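Long-range contact in glutamyl endopeptidase (Staphylococcus epidermidis, PDB 6TYA), which probably cleaves peptide bonds on the carbonyl side of glutamate, as a secreted serine protease of the chymotrypsin-like S1B family: residues E157-D162 / N194-I199. The protein carries 2 engineered substitutions. Numbering follows the deposited sequence.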
ATOM      1  N   GLU A 157       7.091  13.849   7.430  1.00 16.52           N
ATOM      2  CA  GLU A 157       6.219  12.810   6.897  1.00 16.08           C
ATOM      3  C   GLU A 157       6.882  11.985   5.790  1.00 16.29           C
ATOM      4  O   GLU A 157       6.185  11.386   4.967  1.00 13.38           O
ATOM      5  CB  GLU A 157       4.912  13.425   6.398  1.00 13.83           C
ATOM      6  CG  GLU A 157       4.148  14.145   7.490  1.00 19.43           C
ATOM      7  CD  GLU A 157       2.964  14.954   6.975  1.00 27.23           C
ATOM      8  OE1 GLU A 157       2.198  15.473   7.822  1.00 23.31           O
ATOM      9  OE2 GLU A 157       2.809  15.041   5.738  1.00 18.59           O
ATOM     10  N   GLU A 158       8.206  11.922   5.761  1.00 13.64           N
ATOM     11  CA  GLU A 158       8.923  11.201   4.721  1.00 12.71           C
ATOM     12  C   GLU A 158       9.831  10.162   5.344  1.00 13.44           C
ATOM     13  O   GLU A 158      10.573  10.464   6.284  1.00 14.77           O
ATOM     14  CB  GLU A 158       9.759  12.148   3.862  1.00 12.89           C
ATOM     15  CG  GLU A 158      10.617  11.416   2.837  1.00 16.70           C
ATOM     16  CD  GLU A 158      10.485  11.992   1.442  1.00 19.10           C
ATOM     17  OE1 GLU A 158       9.331  12.184   0.987  1.00 21.22           O
ATOM     18  OE2 GLU A 158      11.534  12.270   0.809  1.00 17.00           O
ATOM     19  N   LEU A 159       9.766   8.944   4.821  1.00 13.02           N
ATOM     20  CA  LEU A 159      10.713   7.897   5.161  1.00 12.84           C
ATOM     21  C   LEU A 159      11.298   7.353   3.864  1.00 15.22           C
ATOM     22  O   LEU A 159      10.549   6.971   2.956  1.00 11.12           O
ATOM     23  CB  LEU A 159      10.052   6.777   5.976  1.00 11.47           C
ATOM     24  CG  LEU A 159      11.046   5.741   6.526  1.00 11.85           C
ATOM     25  CD1 LEU A 159      10.622   5.204   7.880  1.00 16.68           C
ATOM     26  CD2 LEU A 159      11.229   4.583   5.561  1.00 17.70           C
ATOM     27  N   ARG A 160      12.628   7.307   3.782  1.00  9.70           N
ATOM     28  CA  ARG A 160      13.315   6.861   2.579  1.00 11.35           C
ATOM     29  C   ARG A 160      14.097   5.580   2.846  1.00 11.35           C
ATOM     30  O   ARG A 160      14.507   5.308   3.979  1.00 12.01           O
ATOM     31  CB  ARG A 160      14.259   7.946   2.063  1.00 11.48           C
ATOM     32  CG  ARG A 160      13.570   9.271   1.835  1.00 13.40           C
ATOM     33  CD  ARG A 160      14.575  10.368   1.501  1.00 14.17           C
ATOM     34  NE  ARG A 160      13.918  11.671   1.396  1.00 15.09           N
ATOM     35  CZ  ARG A 160      14.566  12.832   1.380  1.00 18.41           C
ATOM     36  NH1 ARG A 160      15.892  12.848   1.469  1.00 13.10           N
ATOM     37  NH2 ARG A 160      13.893  13.969   1.289  1.00 14.06           N
ATOM     38  N   TYR A 161      14.330   4.811   1.783  1.00 10.29           N
ATOM     39  CA  TYR A 161      15.018   3.529   1.891  1.00 14.22           C
ATOM     40  C   TYR A 161      15.803   3.255   0.616  1.00 12.22           C
ATOM     41  O   TYR A 161      15.613   3.915  -0.411  1.00 10.61           O
ATOM     42  CB  TYR A 161      14.042   2.366   2.158  1.00  9.12           C
ATOM     43  CG  TYR A 161      12.648   2.598   1.637  1.00  8.76           C
ATOM     44  CD1 TYR A 161      12.347   2.447   0.288  1.00 10.03           C
ATOM     45  CD2 TYR A 161      11.620   2.942   2.507  1.00 12.56           C
ATOM     46  CE1 TYR A 161      11.051   2.664  -0.180  1.00 12.14           C
ATOM     47  CE2 TYR A 161      10.329   3.156   2.054  1.00 12.34           C
ATOM     48  CZ  TYR A 161      10.051   3.021   0.715  1.00  8.35           C
ATOM     49  OH  TYR A 161       8.766   3.243   0.289  1.00  9.91           O
ATOM     50  N   ASP A 162      16.667   2.233   0.685  1.00 11.90           N
ATOM     51  CA  ASP A 162      17.582   1.881  -0.395  1.00 13.97           C
ATOM     52  C   ASP A 162      17.111   0.703  -1.250  1.00 15.14           C
ATOM     53  O   ASP A 162      17.861   0.258  -2.131  1.00 15.76           O
ATOM     54  CB  ASP A 162      18.978   1.573   0.174  1.00 14.72           C
ATOM     55  CG  ASP A 162      18.998   0.334   1.069  1.00 21.66           C
ATOM     56  OD1 ASP A 162      18.079  -0.517   0.989  1.00 19.17           O
ATOM     57  OD2 ASP A 162      19.950   0.205   1.865  1.00 22.58           O
ATOM     58  N   ASN A 194      14.235   5.468  -2.679  1.00  9.64           N
ATOM     59  CA  ASN A 194      12.789   5.441  -2.793  1.00 11.51           C
ATOM     60  C   ASN A 194      12.192   5.969  -1.495  1.00 13.89           C
ATOM     61  O   ASN A 194      12.863   6.033  -0.460  1.00 11.59           O
ATOM     62  CB  ASN A 194      12.300   4.027  -3.131  1.00 12.04           C
ATOM     63  CG  ASN A 194      12.568   3.659  -4.600  1.00 10.78           C
ATOM     64  OD1 ASN A 194      12.307   4.454  -5.497  1.00 10.34           O
ATOM     65  ND2 ASN A 194      13.116   2.482  -4.835  1.00  9.10           N
ATOM     66  N   SER A 195      10.936   6.394  -1.559  1.00 10.99           N
ATOM     67  CA  SER A 195      10.381   7.169  -0.462  1.00 13.85           C
ATOM     68  C   SER A 195       8.937   6.771  -0.190  1.00 12.51           C
ATOM     69  O   SER A 195       8.203   6.326  -1.083  1.00 10.67           O
ATOM     70  CB  SER A 195      10.491   8.676  -0.741  1.00 12.13           C
ATOM     71  OG  SER A 195       9.859   9.003  -1.963  1.00 20.76           O
ATOM     72  N   SER A 196       8.551   6.920   1.072  1.00  9.56           N
ATOM     73  CA  SER A 196       7.222   6.603   1.540  1.00  7.30           C
ATOM     74  C   SER A 196       6.691   7.759   2.369  1.00 11.06           C
ATOM     75  O   SER A 196       7.451   8.595   2.871  1.00 11.12           O
ATOM     76  CB  SER A 196       7.236   5.324   2.392  1.00 13.04           C
ATOM     77  OG  SER A 196       8.035   5.515   3.552  1.00 12.73           O
ATOM     78  N   VAL A 197       5.367   7.805   2.501  1.00  8.48           N
ATOM     79  CA  VAL A 197       4.747   8.635   3.526  1.00 10.15           C
ATOM     80  C   VAL A 197       4.984   7.968   4.877  1.00 13.12           C
ATOM     81  O   VAL A 197       4.578   6.820   5.096  1.00 12.64           O
ATOM     82  CB  VAL A 197       3.249   8.821   3.261  1.00 12.17           C
ATOM     83  CG1 VAL A 197       2.631   9.675   4.354  1.00 10.34           C
ATOM     84  CG2 VAL A 197       3.003   9.436   1.862  1.00 10.65           C
ATOM     85  N   TYR A 198       5.659   8.680   5.777  1.00 10.81           N
ATOM     86  CA  TYR A 198       5.976   8.175   7.105  1.00 12.97           C
ATOM     87  C   TYR A 198       4.771   8.362   8.023  1.00 12.26           C
ATOM     88  O   TYR A 198       4.233   9.466   8.128  1.00 13.41           O
ATOM     89  CB  TYR A 198       7.198   8.922   7.649  1.00 10.72           C
ATOM     90  CG  TYR A 198       7.711   8.442   8.990  1.00 13.64           C
ATOM     91  CD1 TYR A 198       7.921   7.090   9.234  1.00 11.87           C
ATOM     92  CD2 TYR A 198       8.034   9.348   9.995  1.00 14.22           C
ATOM     93  CE1 TYR A 198       8.403   6.648  10.451  1.00 13.39           C
ATOM     94  CE2 TYR A 198       8.517   8.915  11.219  1.00 19.16           C
ATOM     95  CZ  TYR A 198       8.699   7.559  11.444  1.00 17.11           C
ATOM     96  OH  TYR A 198       9.187   7.115  12.664  1.00 17.21           O
ATOM     97  N   ILE A 199       4.341   7.297   8.688  1.00 11.41           N
ATOM     98  CA  ILE A 199       3.111   7.354   9.503  1.00 16.25           C
ATOM     99  C   ILE A 199       3.525   7.860  10.884  1.00 19.13           C
ATOM    100  O   ILE A 199       3.626   7.115  11.865  1.00 15.16           O
ATOM    101  CB  ILE A 199       2.377   6.012   9.551  1.00 15.23           C
ATOM    102  CG1 ILE A 199       2.018   5.557   8.133  1.00 13.27           C
ATOM    103  CG2 ILE A 199       1.119   6.131  10.394  1.00 19.38           C
ATOM    104  CD1 ILE A 199       1.372   4.190   8.079  1.00 15.30           C
TER
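Leu159 and Ser196 form a hydrogen-bonded pair at the middle of two antiparallel strands, 158-161 and 193-198, in the C-terminal beta-barrel of the chymotrypsin-like fold. Backbone bonds tie Leu159 to Ser196 and Tyr161 to Asn194, each in both directions, and at the far end Tyr198 N reaches Glu157 O (2.9 Å) from well above the carbonyl plane. Leu159 O takes a second donor as well, Ser196 OG at 3.0 Å, the hydroxyl being set between its own backbone N and carbonyl carbon (chi1 63°).

Apolar contacts lie on the face of Leu159, Tyr161, Asn194 and Ser196. Tyr198 reaches in toward Leu159, its CD1 3.6 Å from Leu159 CD1, while the Tyr161 ring lies across Asn194 and extends toward Ser196, its CE1 3.5 Å from Asn194 CB and Asn194 O over one face. The Tyr161 hydroxyl ends at Ser196 CB (3.3 Å) and is hydrogen-bonded to His185. Val197 points away from strand 158-161 and packs near Asp94 of the predicted charge relay.

On the face of Arg160 and Ser195, the bent Glu158 chain brings CD to 4.0 Å from Ser195 CB. Its carboxylate is shared: OE1 is hydrogen-bonded to Tyr186 OH, and OE2 offers its anti lone pair to Arg160 NE in a salt bridge nearly in the guanidinium plane.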